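Local structure of putative yopH targeting protein (Yersinia pestis, 4GF3) at residues Glu21-Glu24 with Leu25-Ala29; Gln94-Ile97 with Asn98-Ser101; Ala82-Lys85 with Asp86-Leu90. The protein probably serves as a type III secretion chaperone of the CesT family, binding the effector YopH and targeting it for export. All coordinates share one frame; numbering follows the deposited sequence.

Interaction 1: residues Glu21-Glu24 with Leu25-Ala29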
ATOM      1  N   GLU A  21     -11.880  -7.160   1.935  1.00 28.85           N
ATOM      2  CA  GLU A  21     -12.317  -7.385   3.304  1.00 32.27           C
ATOM      3  C   GLU A  21     -11.391  -6.700   4.294  1.00 28.12           C
ATOM      4  O   GLU A  21     -10.194  -6.642   4.075  1.00 26.68           O
ATOM      5  CB  GLU A  21     -12.339  -8.868   3.618  1.00 38.10           C
ATOM      6  CG  GLU A  21     -13.420  -9.600   2.844  1.00 46.24           C
ATOM      7  CD  GLU A  21     -13.782 -10.934   3.476  1.00 54.41           C
ATOM      8  OE1 GLU A  21     -12.998 -11.899   3.291  1.00 63.31           O
ATOM      9  OE2 GLU A  21     -14.847 -11.011   4.143  1.00 57.20           O
ATOM     10  N   THR A  22     -11.931  -6.212   5.399  1.00 28.04           N
ATOM     11  CA  THR A  22     -11.057  -5.652   6.481  1.00 27.44           C
ATOM     12  C   THR A  22     -11.371  -6.285   7.861  1.00 28.10           C
ATOM     13  O   THR A  22     -12.484  -6.705   8.108  1.00 29.74           O
ATOM     14  CB  THR A  22     -11.089  -4.130   6.571  1.00 26.64           C
ATOM     15  OG1 THR A  22     -12.337  -3.679   7.123  1.00 29.85           O
ATOM     16  CG2 THR A  22     -10.879  -3.538   5.241  1.00 25.58           C
ATOM     17  N   ASN A  23     -10.361  -6.404   8.712  1.00 26.62           N
ATOM     18  CA  ASN A  23     -10.585  -6.913  10.051  1.00 29.07           C
ATOM     19  C   ASN A  23     -11.248  -5.824  10.930  1.00 31.80           C
ATOM     20  O   ASN A  23     -11.734  -4.814  10.401  1.00 28.54           O
ATOM     21  CB  ASN A  23      -9.282  -7.433  10.651  1.00 29.03           C
ATOM     22  CG  ASN A  23      -8.331  -6.320  11.068  1.00 28.12           C
ATOM     23  OD1 ASN A  23      -8.568  -5.110  10.865  1.00 26.48           O
ATOM     24  ND2 ASN A  23      -7.255  -6.722  11.718  1.00 29.30           N
ATOM     25  N   GLU A  24     -11.246  -6.045  12.247  1.00 33.80           N
ATOM     26  CA  GLU A  24     -11.887  -5.179  13.246  1.00 37.39           C
ATOM     27  C   GLU A  24     -11.428  -3.718  13.225  1.00 34.09           C
ATOM     28  O   GLU A  24     -12.190  -2.821  13.589  1.00 34.41           O
ATOM     29  CB  GLU A  24     -11.603  -5.710  14.669  1.00 40.83           C
ATOM     30  CG  GLU A  24     -12.311  -7.000  14.981  1.00 45.55           C
ATOM     31  CD  GLU A  24     -11.550  -8.230  14.530  1.00 48.26           C
ATOM     32  OE1 GLU A  24     -10.411  -8.025  14.075  1.00 46.40           O
ATOM     33  OE2 GLU A  24     -12.080  -9.380  14.671  1.00 52.43           O
ATOM     34  N   LEU A  25     -10.165  -3.506  12.881  1.00 29.83           N
ATOM     35  CA  LEU A  25      -9.564  -2.212  12.938  1.00 29.20           C
ATOM     36  C   LEU A  25      -9.426  -1.659  11.561  1.00 25.32           C
ATOM     37  O   LEU A  25      -8.724  -0.677  11.332  1.00 25.97           O
ATOM     38  CB  LEU A  25      -8.225  -2.325  13.611  1.00 30.98           C
ATOM     39  CG  LEU A  25      -8.157  -2.829  15.066  1.00 34.26           C
ATOM     40  CD1 LEU A  25      -6.719  -2.664  15.533  1.00 37.08           C
ATOM     41  CD2 LEU A  25      -9.087  -2.134  16.019  1.00 36.17           C
ATOM     42  N   GLY A  26     -10.018  -2.330  10.605  1.00 24.54           N
ATOM     43  CA  GLY A  26     -10.038  -1.816   9.236  1.00 23.25           C
ATOM     44  C   GLY A  26      -8.833  -2.171   8.402  1.00 22.19           C
ATOM     45  O   GLY A  26      -8.646  -1.610   7.344  1.00 19.97           O
ATOM     46  N   HIS A  27      -8.045  -3.140   8.887  1.00 22.49           N
ATOM     47  CA  HIS A  27      -6.853  -3.589   8.185  1.00 22.45           C
ATOM     48  C   HIS A  27      -7.303  -4.545   7.095  1.00 20.80           C
ATOM     49  O   HIS A  27      -8.041  -5.508   7.355  1.00 24.30           O
ATOM     50  CB  HIS A  27      -5.857  -4.301   9.077  1.00 25.01           C
ATOM     51  CG  HIS A  27      -5.434  -3.507  10.262  1.00 29.02           C
ATOM     52  ND1 HIS A  27      -4.711  -4.055  11.308  1.00 34.85           N
ATOM     53  CD2 HIS A  27      -5.675  -2.212  10.604  1.00 32.57           C
ATOM     54  CE1 HIS A  27      -4.501  -3.124  12.223  1.00 35.85           C
ATOM     55  NE2 HIS A  27      -5.051  -1.988  11.806  1.00 34.71           N
ATOM     56  N   GLY A  28      -6.879  -4.232   5.901  1.00 19.59           N
ATOM     57  CA  GLY A  28      -7.211  -5.014   4.693  1.00 20.44           C
ATOM     58  C   GLY A  28      -5.927  -5.292   3.911  1.00 19.45           C
ATOM     59  O   GLY A  28      -4.869  -4.701   4.187  1.00 17.68           O
ATOM     60  N   ALA A  29      -6.012  -6.183   2.903  1.00 19.98           N
ATOM     61  CA  ALA A  29      -4.826  -6.532   2.118  1.00 18.56           C
ATOM     62  C   ALA A  29      -5.194  -7.045   0.710  1.00 19.36           C
ATOM     63  O   ALA A  29      -6.222  -7.692   0.523  1.00 21.33           O
ATOM     64  CB  ALA A  29      -3.959  -7.584   2.879  1.00 19.20           C
TER
HETATM   65  O   HOH W   1      -8.430  -7.834   2.684  1.00 25.85           O
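N23 folds its side chain over the turn that follows and meets the backbone of L25 and H27 through a single atom, OD1. With CG lodged between its own N and carbonyl carbon (chi1 74°), the amide doubles back over the loop, and OD1 lies 3.0 Å from L25 N and 2.8 Å from H27 N, hydrogen-bonded to both. The two N-H groups come from opposite faces of the amide plane, so the carbonyl is pinned between them. The first bond forms an Asx turn. It sits on a type I turn, N23 to G26, in which G26 N bonds to N23 O, while N23 N donates to H27 O at 2.8 Å. With G26 at positive phi (86°), the pattern is a type I turn with a G1 beta bulge. The H27 ring crosses the N23 amide at an angle of 37° between planes, with H27 CB 3.3 Å from N23 OD1, and L25 CB rests over the ring's rim on one face. Further down, T22 CA approaches H27 O at 3.1 Å in a CA-H...O contact, and a water links E21 O to A29 N. H27 and A29 also pack on a bound chain of another protein.

Interaction 2: residues Gln94-Ile97 with Asn98-Ser101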
ATOM      1  N   GLN A  94       0.834   7.632   2.596  1.00 17.59           N
ATOM      2  CA  GLN A  94      -0.122   8.124   3.576  1.00 17.65           C
ATOM      3  C   GLN A  94      -1.039   9.144   2.908  1.00 19.05           C
ATOM      4  O   GLN A  94      -0.557  10.057   2.297  1.00 18.88           O
ATOM      5  CB  GLN A  94       0.625   8.725   4.797  1.00 18.70           C
ATOM      6  CG  GLN A  94      -0.309   9.177   5.926  1.00 18.48           C
ATOM      7  CD  GLN A  94       0.457   9.413   7.254  1.00 18.50           C
ATOM      8  OE1 GLN A  94       1.491   8.767   7.555  1.00 18.42           O
ATOM      9  NE2 GLN A  94      -0.081  10.294   8.058  1.00 20.56           N
ATOM     10  N   LEU A  95      -2.333   8.935   3.013  1.00 17.98           N
ATOM     11  CA  LEU A  95      -3.343   9.630   2.243  1.00 19.43           C
ATOM     12  C   LEU A  95      -4.548  10.051   3.113  1.00 19.32           C
ATOM     13  O   LEU A  95      -4.984   9.364   4.019  1.00 19.15           O
ATOM     14  CB  LEU A  95      -3.881   8.714   1.133  1.00 21.18           C
ATOM     15  CG  LEU A  95      -2.831   8.148   0.156  1.00 23.38           C
ATOM     16  CD1 LEU A  95      -2.669   6.647   0.347  1.00 24.70           C
ATOM     17  CD2 LEU A  95      -3.175   8.535  -1.278  1.00 23.49           C
ATOM     18  N   ASN A  96      -5.159  11.136   2.700  1.00 18.96           N
ATOM     19  CA  ASN A  96      -6.355  11.596   3.237  1.00 20.77           C
ATOM     20  C   ASN A  96      -7.521  10.827   2.655  1.00 21.52           C
ATOM     21  O   ASN A  96      -7.717  10.785   1.433  1.00 21.81           O
ATOM     22  CB  ASN A  96      -6.490  13.095   2.930  1.00 21.99           C
ATOM     23  CG  ASN A  96      -7.711  13.682   3.490  1.00 26.18           C
ATOM     24  OD1 ASN A  96      -8.790  13.591   2.900  1.00 25.42           O
ATOM     25  ND2 ASN A  96      -7.550  14.415   4.647  1.00 27.21           N
ATOM     26  N   ILE A  97      -8.349  10.286   3.549  1.00 20.89           N
ATOM     27  CA  ILE A  97      -9.487   9.423   3.159  1.00 22.02           C
ATOM     28  C   ILE A  97     -10.441  10.175   2.253  1.00 24.93           C
ATOM     29  O   ILE A  97     -10.913   9.654   1.233  1.00 24.36           O
ATOM     30  CB  ILE A  97     -10.232   8.899   4.402  1.00 23.01           C
ATOM     31  CG1 ILE A  97      -9.355   7.873   5.149  1.00 21.52           C
ATOM     32  CG2 ILE A  97     -11.586   8.240   4.039  1.00 25.69           C
ATOM     33  CD1 ILE A  97      -9.764   7.650   6.572  1.00 23.30           C
ATOM     34  N   ASN A  98     -10.792  11.382   2.641  1.00 26.59           N
ATOM     35  CA  ASN A  98     -11.711  12.136   1.823  1.00 30.10           C
ATOM     36  C   ASN A  98     -11.097  12.688   0.501  1.00 29.01           C
ATOM     37  O   ASN A  98     -11.824  12.919  -0.454  1.00 34.11           O
ATOM     38  CB  ASN A  98     -12.348  13.269   2.626  1.00 34.75           C
ATOM     39  CG  ASN A  98     -13.489  13.953   1.862  1.00 41.01           C
ATOM     40  OD1 ASN A  98     -13.279  14.963   1.150  1.00 45.14           O
ATOM     41  ND2 ASN A  98     -14.692  13.397   1.973  1.00 42.96           N
ATOM     42  N   ASP A  99      -9.808  12.913   0.432  1.00 27.06           N
ATOM     43  CA  ASP A  99      -9.239  13.571  -0.742  1.00 29.57           C
ATOM     44  C   ASP A  99      -8.836  12.510  -1.817  1.00 30.07           C
ATOM     45  O   ASP A  99      -8.442  12.889  -2.923  1.00 28.00           O
ATOM     46  CB  ASP A  99      -7.960  14.367  -0.417  1.00 30.26           C
ATOM     47  CG  ASP A  99      -8.193  15.563   0.534  1.00 33.10           C
ATOM     48  OD1 ASP A  99      -9.385  16.003   0.670  1.00 35.55           O
ATOM     49  OD2 ASP A  99      -7.128  15.948   1.158  1.00 34.59           O
ATOM     50  N   THR A 100      -8.834  11.204  -1.470  1.00 28.15           N
ATOM     51  CA  THR A 100      -8.198  10.226  -2.368  1.00 28.35           C
ATOM     52  C   THR A 100      -9.332   9.598  -3.181  1.00 29.63           C
ATOM     53  O   THR A 100     -10.431   9.941  -2.975  1.00 38.47           O
ATOM     54  CB  THR A 100      -7.246   9.260  -1.564  1.00 26.57           C
ATOM     55  OG1 THR A 100      -6.433   8.454  -2.470  1.00 28.09           O
ATOM     56  CG2 THR A 100      -8.010   8.331  -0.726  1.00 27.17           C
ATOM     57  N   SER A 101      -9.070   8.793  -4.205  1.00 28.27           N
ATOM     58  CA  SER A 101     -10.109   8.055  -4.944  1.00 27.05           C
ATOM     59  C   SER A 101      -9.622   6.604  -5.097  1.00 23.09           C
ATOM     60  O   SER A 101      -8.423   6.286  -4.868  1.00 22.23           O
ATOM     61  CB  SER A 101     -10.291   8.670  -6.380  1.00 29.33           C
ATOM     62  OG  SER A 101      -8.974   8.616  -6.960  1.00 29.03           O
TER
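After N96 the chain leaves its extended course, and I97, N98 and D99 take up helical backbone angles that bring D99 N back to within 3.1 Å of N96 O in a weak hydrogen bond. The same N-H is shared with the N96 side chain: D99 N lies 2.8 Å from N96 OD1, again a weak, bent bond. The amide gets there because CG stands opposite the backbone N and next to the carbonyl carbon (chi1 -179°), which sends OD1 forward along the turn and also places it 3.0 Å from N98 N. Above the turn the N96 amide and the D99 carboxylate stack, their planes 16° apart, with N96 CG 3.3 Å from D99 OD2. The oxygens of the two groups approach one another in this stack without a hydrogen bond between them.

This is the link from strand 88-96 to helix 102-118, and S101 stands at the helix N-cap with its OG bonded to Q104 N. Just before the cap, T100 turns its side chain back to the strand. L95 CD2 touches T100 OG1 at 3.5 Å, the two side chains crossing at about a right angle, and the hydroxyl is hydrogen-bonded to Q104 OE1. The methyl CG2 of T100 occupies the position between its N and carbonyl carbon, from which it abuts N96 O at 3.3 Å and I97 O at 3.7 Å. On the strand side, L95 and I97 pack on L48 of strand 47-56, while L95 also reaches L105 of the helix, and T100 rests on L7 of helix 4-15.

Interaction 3: residues Ala82-Lys85 with Asp86-Leu90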
ATOM      1  N   ALA A  82      10.916   3.233   4.378  1.00 18.60           N
ATOM      2  CA  ALA A  82      11.543   3.008   5.668  1.00 19.57           C
ATOM      3  C   ALA A  82      12.366   1.713   5.603  1.00 20.63           C
ATOM      4  O   ALA A  82      12.194   0.888   4.709  1.00 21.17           O
ATOM      5  CB  ALA A  82      10.497   2.845   6.764  1.00 18.80           C
ATOM      6  N   LEU A  83      13.190   1.495   6.608  1.00 21.32           N
ATOM      7  CA  LEU A  83      13.768   0.172   6.799  1.00 22.57           C
ATOM      8  C   LEU A  83      13.256  -0.442   8.060  1.00 24.10           C
ATOM      9  O   LEU A  83      13.233   0.187   9.145  1.00 22.67           O
ATOM     10  CB  LEU A  83      15.298   0.216   6.889  1.00 24.86           C
ATOM     11  CG  LEU A  83      16.030   0.642   5.632  1.00 26.02           C
ATOM     12  CD1 LEU A  83      17.465   0.913   6.017  1.00 27.54           C
ATOM     13  CD2 LEU A  83      15.984  -0.424   4.559  1.00 27.97           C
ATOM     14  N   ASP A  84      12.943  -1.705   7.947  1.00 24.25           N
ATOM     15  CA  ASP A  84      12.663  -2.485   9.114  1.00 26.30           C
ATOM     16  C   ASP A  84      13.891  -3.027   9.799  1.00 28.18           C
ATOM     17  O   ASP A  84      15.053  -2.778   9.412  1.00 28.77           O
ATOM     18  CB  ASP A  84      11.599  -3.523   8.811  1.00 25.17           C
ATOM     19  CG  ASP A  84      12.150  -4.788   8.174  1.00 26.62           C
ATOM     20  OD1 ASP A  84      13.376  -5.014   8.062  1.00 26.84           O
ATOM     21  OD2 ASP A  84      11.294  -5.513   7.702  1.00 29.41           O
ATOM     22  N   LYS A  85      13.672  -3.737  10.892  1.00 30.67           N
ATOM     23  CA  LYS A  85      14.786  -4.079  11.780  1.00 34.04           C
ATOM     24  C   LYS A  85      15.759  -5.070  11.149  1.00 36.29           C
ATOM     25  O   LYS A  85      16.872  -5.321  11.680  1.00 36.24           O
ATOM     26  CB  LYS A  85      14.260  -4.674  13.078  1.00 37.87           C
ATOM     27  CG  LYS A  85      13.535  -5.979  12.888  1.00 41.76           C
ATOM     28  CD  LYS A  85      13.360  -6.687  14.226  1.00 50.28           C
ATOM     29  CE  LYS A  85      12.058  -7.479  14.208  1.00 57.04           C
ATOM     30  NZ  LYS A  85      11.562  -7.678  15.598  1.00 64.58           N
ATOM     31  N   ASP A  86      15.308  -5.647  10.033  1.00 35.30           N
ATOM     32  CA  ASP A  86      16.095  -6.598   9.308  1.00 37.19           C
ATOM     33  C   ASP A  86      16.614  -6.083   7.956  1.00 34.84           C
ATOM     34  O   ASP A  86      17.069  -6.843   7.122  1.00 34.31           O
ATOM     35  CB  ASP A  86      15.276  -7.858   9.219  1.00 38.93           C
ATOM     36  CG  ASP A  86      15.101  -8.499  10.622  1.00 42.14           C
ATOM     37  OD1 ASP A  86      16.111  -8.499  11.391  1.00 42.02           O
ATOM     38  OD2 ASP A  86      13.969  -8.953  10.947  1.00 43.50           O
ATOM     39  N   ASP A  87      16.585  -4.773   7.807  1.00 31.53           N
ATOM     40  CA  ASP A  87      17.126  -4.097   6.648  1.00 30.56           C
ATOM     41  C   ASP A  87      16.248  -4.382   5.392  1.00 28.70           C
ATOM     42  O   ASP A  87      16.723  -4.187   4.271  1.00 30.03           O
ATOM     43  CB  ASP A  87      18.594  -4.482   6.399  1.00 32.11           C
ATOM     44  CG  ASP A  87      19.529  -4.085   7.564  1.00 33.99           C
ATOM     45  OD1 ASP A  87      19.106  -3.320   8.467  1.00 31.90           O
ATOM     46  OD2 ASP A  87      20.690  -4.498   7.552  1.00 35.35           O
ATOM     47  N   HIS A  88      15.019  -4.850   5.595  1.00 26.41           N
ATOM     48  CA  HIS A  88      14.036  -4.845   4.497  1.00 26.19           C
ATOM     49  C   HIS A  88      13.397  -3.504   4.354  1.00 23.36           C
ATOM     50  O   HIS A  88      13.015  -2.822   5.330  1.00 22.44           O
ATOM     51  CB  HIS A  88      12.933  -5.883   4.631  1.00 25.91           C
ATOM     52  CG  HIS A  88      13.397  -7.274   4.360  1.00 30.12           C
ATOM     53  ND1 HIS A  88      12.756  -8.129   3.489  1.00 30.85           N
ATOM     54  CD2 HIS A  88      14.457  -7.946   4.844  1.00 33.31           C
ATOM     55  CE1 HIS A  88      13.385  -9.289   3.482  1.00 33.80           C
ATOM     56  NE2 HIS A  88      14.441  -9.196   4.277  1.00 34.53           N
ATOM     57  N   TRP A  89      13.208  -3.158   3.098  1.00 22.91           N
ATOM     58  CA  TRP A  89      12.480  -1.972   2.749  1.00 21.39           C
ATOM     59  C   TRP A  89      11.013  -2.129   3.108  1.00 20.76           C
ATOM     60  O   TRP A  89      10.396  -3.175   2.861  1.00 21.08           O
ATOM     61  CB  TRP A  89      12.613  -1.677   1.270  1.00 21.86           C
ATOM     62  CG  TRP A  89      13.993  -1.225   0.910  1.00 24.14           C
ATOM     63  CD1 TRP A  89      14.939  -1.876   0.134  1.00 26.84           C
ATOM     64  CD2 TRP A  89      14.564   0.029   1.267  1.00 24.69           C
ATOM     65  NE1 TRP A  89      16.051  -1.091  -0.003  1.00 28.14           N
ATOM     66  CE2 TRP A  89      15.846   0.086   0.676  1.00 28.11           C
ATOM     67  CE3 TRP A  89      14.103   1.110   1.997  1.00 24.37           C
ATOM     68  CZ2 TRP A  89      16.697   1.191   0.843  1.00 29.54           C
ATOM     69  CZ3 TRP A  89      14.965   2.210   2.176  1.00 27.59           C
ATOM     70  CH2 TRP A  89      16.223   2.237   1.572  1.00 28.21           C
ATOM     71  N   LEU A  90      10.483  -1.074   3.687  1.00 20.10           N
ATOM     72  CA  LEU A  90       9.061  -0.965   3.967  1.00 20.05           C
ATOM     73  C   LEU A  90       8.586   0.275   3.209  1.00 17.95           C
ATOM     74  O   LEU A  90       8.950   1.411   3.559  1.00 17.11           O
ATOM     75  CB  LEU A  90       8.835  -0.790   5.462  1.00 22.37           C
ATOM     76  CG  LEU A  90       7.409  -1.073   5.998  1.00 27.43           C
ATOM     77  CD1 LEU A  90       7.471  -1.196   7.508  1.00 31.22           C
ATOM     78  CD2 LEU A  90       6.384  -0.026   5.587  1.00 25.77           C
TER
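D84 and H88 close the end of a beta hairpin, D84 N donating to H88 O at 2.8 Å. D87 N bonds to D84 O across a type I turn; together these two bonds define a 3:5 hairpin, a type I turn with a G1 beta bulge, D87 taking the positive-phi position (70°). The D84 carboxylate serves the donors left inside the turn: OD1 takes D86 N at 2.8 Å and H88 N at 3.0 Å, one from each face of its plane. CG lies between the backbone N and the carbonyl carbon (chi1 83°), which turns the carboxylate back over the loop. Its other oxygen, OD2, forms a salt bridge with R53, which would compensate the negative charge, so both ends of the carboxylate are engaged.

Nearer the sheet, A82 and L90 form a hydrogen-bonded antiparallel pair, satisfying each other's N and O at 2.8 Å in both directions. In the next, non-hydrogen-bonded pair, the CD2 methyl of L83 sits over one face of the W89 indole, 3.6 Å from the centroid of the six-membered ring, a CH-pi contact. H88 ND1 bonds to A54 O, and W89 NE1 to OE1 of Q62 in helix 60-68. L83 and W89 face this helix, meeting L63 and I66 respectively, while H88 and L90 pack against strand 47-56, the partner of strand 88-96 on the side away from strand 80-83.

Overall arrangement
All three contacts belong to one antiparallel sheet. Interactions 1 and 3, with centres about 23 Å apart, use the same device: a type I turn with a G1 bulge, its first residue an Asn or Asp whose OD1 accepts from two backbone N-H groups. The first leads into outermost strand 28-32; the third, the most surface-lying, joins outermost strand 80-83 to strand 88-96 and adds a CH-pi contact. Another protein's chain meets both, three residues against one. Interaction 2 lies at the other end of strand 88-96, across the chain's centre from interaction 3. Partly buried like interaction 1, it combines weaker polar bonds with apolar packing at the passage into helix 102-118.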